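Local structure of deoxyribose-phosphate aldolase (Toxoplasma gondii, 4EIV) at residues D166-A171 with V199-I204. The protein belongs to the class I aldolase family of enzymes and folds as a parallel eight-stranded alpha/beta barrel ringed by helices. Sequence-based numbering, arbitrary orientation.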
ATOM      1  N   ASP A 166      27.905  -7.040  13.435  1.00 38.46           N
ATOM      2  CA  ASP A 166      28.878  -6.283  12.646  1.00 38.79           C
ATOM      3  C   ASP A 166      28.978  -6.880  11.243  1.00 35.42           C
ATOM      4  O   ASP A 166      29.078  -6.129  10.273  1.00 34.36           O
ATOM      5  CB  ASP A 166      30.259  -6.274  13.314  1.00 41.05           C
ATOM      6  CG  ASP A 166      31.309  -5.487  12.511  1.00 45.51           C
ATOM      7  OD1 ASP A 166      31.122  -4.265  12.294  1.00 50.41           O
ATOM      8  OD2 ASP A 166      32.355  -6.085  12.140  1.00 51.34           O
ATOM      9  N   ILE A 167      28.959  -8.214  11.150  1.00 34.29           N
ATOM     10  CA  ILE A 167      29.046  -8.923   9.860  1.00 33.20           C
ATOM     11  C   ILE A 167      27.832  -8.676   8.992  1.00 31.49           C
ATOM     12  O   ILE A 167      27.968  -8.353   7.830  1.00 29.41           O
ATOM     13  CB  ILE A 167      29.265 -10.443  10.037  1.00 33.82           C
ATOM     14  CG1 ILE A 167      30.696 -10.704  10.503  1.00 36.07           C
ATOM     15  CG2 ILE A 167      28.987 -11.228   8.756  1.00 33.37           C
ATOM     16  CD1 ILE A 167      30.998 -12.164  10.753  1.00 38.93           C
ATOM     17  N   ILE A 168      26.641  -8.806   9.558  1.00 30.84           N
ATOM     18  CA  ILE A 168      25.405  -8.592   8.810  1.00 31.51           C
ATOM     19  C   ILE A 168      25.400  -7.173   8.263  1.00 30.31           C
ATOM     20  O   ILE A 168      25.112  -6.934   7.083  1.00 29.30           O
ATOM     21  CB  ILE A 168      24.173  -8.787   9.716  1.00 33.42           C
ATOM     22  CG1 ILE A 168      24.147 -10.223  10.265  1.00 36.48           C
ATOM     23  CG2 ILE A 168      22.894  -8.455   8.949  1.00 34.93           C
ATOM     24  CD1 ILE A 168      23.134 -10.452  11.372  1.00 39.89           C
ATOM     25  N   SER A 169      25.724  -6.214   9.125  1.00 30.58           N
ATOM     26  CA  SER A 169      25.729  -4.827   8.701  1.00 30.10           C
ATOM     27  C   SER A 169      26.736  -4.598   7.595  1.00 29.37           C
ATOM     28  O   SER A 169      26.432  -3.931   6.602  1.00 29.24           O
ATOM     29  CB  SER A 169      26.027  -3.906   9.886  1.00 31.33           C
ATOM     30  OG  SER A 169      25.023  -4.025  10.881  1.00 32.98           O
ATOM     31  N   ARG A 170      27.948  -5.138   7.752  1.00 28.59           N
ATOM     32  CA  ARG A 170      28.972  -4.937   6.718  1.00 29.12           C
ATOM     33  C   ARG A 170      28.644  -5.649   5.407  1.00 27.34           C
ATOM     34  O   ARG A 170      28.938  -5.132   4.330  1.00 26.55           O
ATOM     35  CB  ARG A 170      30.342  -5.359   7.223  1.00 30.89           C
ATOM     36  CG  ARG A 170      30.868  -4.403   8.269  1.00 35.92           C
ATOM     37  CD  ARG A 170      32.189  -4.852   8.823  1.00 42.91           C
ATOM     38  NE  ARG A 170      32.761  -3.822   9.684  1.00 47.96           N
ATOM     39  CZ  ARG A 170      33.592  -2.859   9.281  1.00 50.98           C
ATOM     40  NH1 ARG A 170      33.993  -2.775   8.010  1.00 51.41           N
ATOM     41  NH2 ARG A 170      34.024  -1.966  10.165  1.00 53.13           N
ATOM     42  N   ALA A 171      28.043  -6.822   5.478  1.00 26.77           N
ATOM     43  CA  ALA A 171      27.638  -7.538   4.262  1.00 26.20           C
ATOM     44  C   ALA A 171      26.568  -6.717   3.520  1.00 25.12           C
ATOM     45  O   ALA A 171      26.623  -6.574   2.301  1.00 25.27           O
ATOM     46  CB  ALA A 171      27.107  -8.914   4.617  1.00 25.87           C
ATOM     47  N   VAL A 199      16.452  -7.819  10.611  1.00 23.51           N
ATOM     48  CA  VAL A 199      15.699  -6.828   9.835  1.00 23.33           C
ATOM     49  C   VAL A 199      16.043  -5.406  10.318  1.00 23.35           C
ATOM     50  O   VAL A 199      16.124  -4.476   9.514  1.00 23.66           O
ATOM     51  CB  VAL A 199      14.171  -7.117   9.879  1.00 23.13           C
ATOM     52  CG1 VAL A 199      13.352  -5.932   9.311  1.00 25.03           C
ATOM     53  CG2 VAL A 199      13.865  -8.402   9.136  1.00 24.38           C
ATOM     54  N   HIS A 200      16.213  -5.228  11.621  1.00 24.76           N
ATOM     55  CA  HIS A 200      16.598  -3.925  12.156  1.00 25.46           C
ATOM     56  C   HIS A 200      17.964  -3.464  11.610  1.00 25.94           C
ATOM     57  O   HIS A 200      18.111  -2.334  11.134  1.00 25.96           O
ATOM     58  CB  HIS A 200      16.583  -3.993  13.697  1.00 27.13           C
ATOM     59  CG  HIS A 200      16.989  -2.723  14.365  1.00 29.25           C
ATOM     60  ND1 HIS A 200      18.109  -2.619  15.156  1.00 35.05           N
ATOM     61  CD2 HIS A 200      16.447  -1.485  14.314  1.00 31.42           C
ATOM     62  CE1 HIS A 200      18.214  -1.382  15.603  1.00 35.91           C
ATOM     63  NE2 HIS A 200      17.218  -0.673  15.109  1.00 35.45           N
ATOM     64  N   LEU A 201      18.948  -4.363  11.613  1.00 25.22           N
ATOM     65  CA  LEU A 201      20.265  -4.029  11.093  1.00 26.68           C
ATOM     66  C   LEU A 201      20.263  -3.693   9.618  1.00 25.51           C
ATOM     67  O   LEU A 201      20.921  -2.753   9.180  1.00 26.89           O
ATOM     68  CB  LEU A 201      21.267  -5.155  11.386  1.00 27.73           C
ATOM     69  CG  LEU A 201      21.631  -5.379  12.846  1.00 30.88           C
ATOM     70  CD1 LEU A 201      22.735  -6.422  12.907  1.00 34.09           C
ATOM     71  CD2 LEU A 201      22.077  -4.073  13.500  1.00 33.66           C
ATOM     72  N   ILE A 202      19.534  -4.494   8.845  1.00 24.90           N
ATOM     73  CA  ILE A 202      19.431  -4.249   7.426  1.00 25.70           C
ATOM     74  C   ILE A 202      18.752  -2.896   7.154  1.00 24.61           C
ATOM     75  O   ILE A 202      19.169  -2.142   6.269  1.00 25.80           O
ATOM     76  CB  ILE A 202      18.718  -5.428   6.730  1.00 25.29           C
ATOM     77  CG1 ILE A 202      19.641  -6.649   6.783  1.00 26.40           C
ATOM     78  CG2 ILE A 202      18.394  -5.082   5.274  1.00 27.14           C
ATOM     79  CD1 ILE A 202      18.989  -7.967   6.378  1.00 28.25           C
ATOM     80  N   SER A 203      17.702  -2.594   7.907  1.00 25.63           N
ATOM     81  CA  SER A 203      16.995  -1.330   7.773  1.00 26.23           C
ATOM     82  C   SER A 203      17.894  -0.145   8.053  1.00 27.69           C
ATOM     83  O   SER A 203      17.858   0.834   7.314  1.00 28.04           O
ATOM     84  CB  SER A 203      15.782  -1.300   8.696  1.00 26.57           C
ATOM     85  OG  SER A 203      14.818  -2.268   8.306  1.00 26.94           O
ATOM     86  N   ILE A 204      18.724  -0.241   9.089  1.00 27.84           N
ATOM     87  CA  ILE A 204      19.663   0.842   9.400  1.00 30.77           C
ATOM     88  C   ILE A 204      20.650   1.025   8.250  1.00 30.29           C
ATOM     89  O   ILE A 204      20.932   2.147   7.809  1.00 32.41           O
ATOM     90  CB  ILE A 204      20.454   0.543  10.669  1.00 31.99           C
ATOM     91  CG1 ILE A 204      19.528   0.596  11.878  1.00 33.91           C
ATOM     92  CG2 ILE A 204      21.598   1.548  10.855  1.00 34.79           C
ATOM     93  CD1 ILE A 204      20.186   0.046  13.130  1.00 36.96           C
TER
HETATM   94  O   HOH W   1      23.391  -1.980  10.249  1.00 34.43           O
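Leu201 meets Ile168 and Ser169 where two neighbouring outer helices of the alpha/beta barrel, 165-178 and 196-210, lie side by side, a worked example of two barrel helices meeting through a few apolar side chains and one bridging water. The two short segments run in broadly the same direction, as helices that follow successive parallel strands do, with their axes 9.1 Å apart and inclined at 39°. Val199, at the start of segment 199-204, turns its side chain away from segment 166-171 and packs on Phe249 and Gln252 of helix 243-257. Its carbonyl is gripped twice from within its own helix: Ser203 OG and Ser203 N reach Val199 O from opposite faces of the carbonyl plane, the hydroxyl at 2.8 Å, and the amide nitrogen of Asn257 is also hydrogen-bonded to this hydroxyl. Leu201 then carries the contact. Its CB points toward helix 165-178, and CG, anti to the carbonyl carbon and beside the backbone N (chi1 -68°), brings both methyls against the serine hydroxyl: Leu201 CD1 and CD2 each lie 3.9 Å from Ser169 OG. The same CD1 rests against the root of the isoleucine side chain, 4.2 Å from Ile168 CB. Ser169 OG bonds back to the carbonyl of Gly165 and is also hydrogen-bonded to a water, whose O lies 2.7 Å away. That water donates to Leu201 O, with 2.8 Å between the two oxygens, and so links the helices. At the next residue, Ile202 adds a looser touch, Ile202 CG1 standing 4.3 Å from Ile168 CG2, while its side chain also packs on Leu157 and Thr185 in loops of the barrel. Across the pair, then, the direct contacts are van der Waals ones, and the polar link is relayed by water from serine hydroxyl to leucine carbonyl.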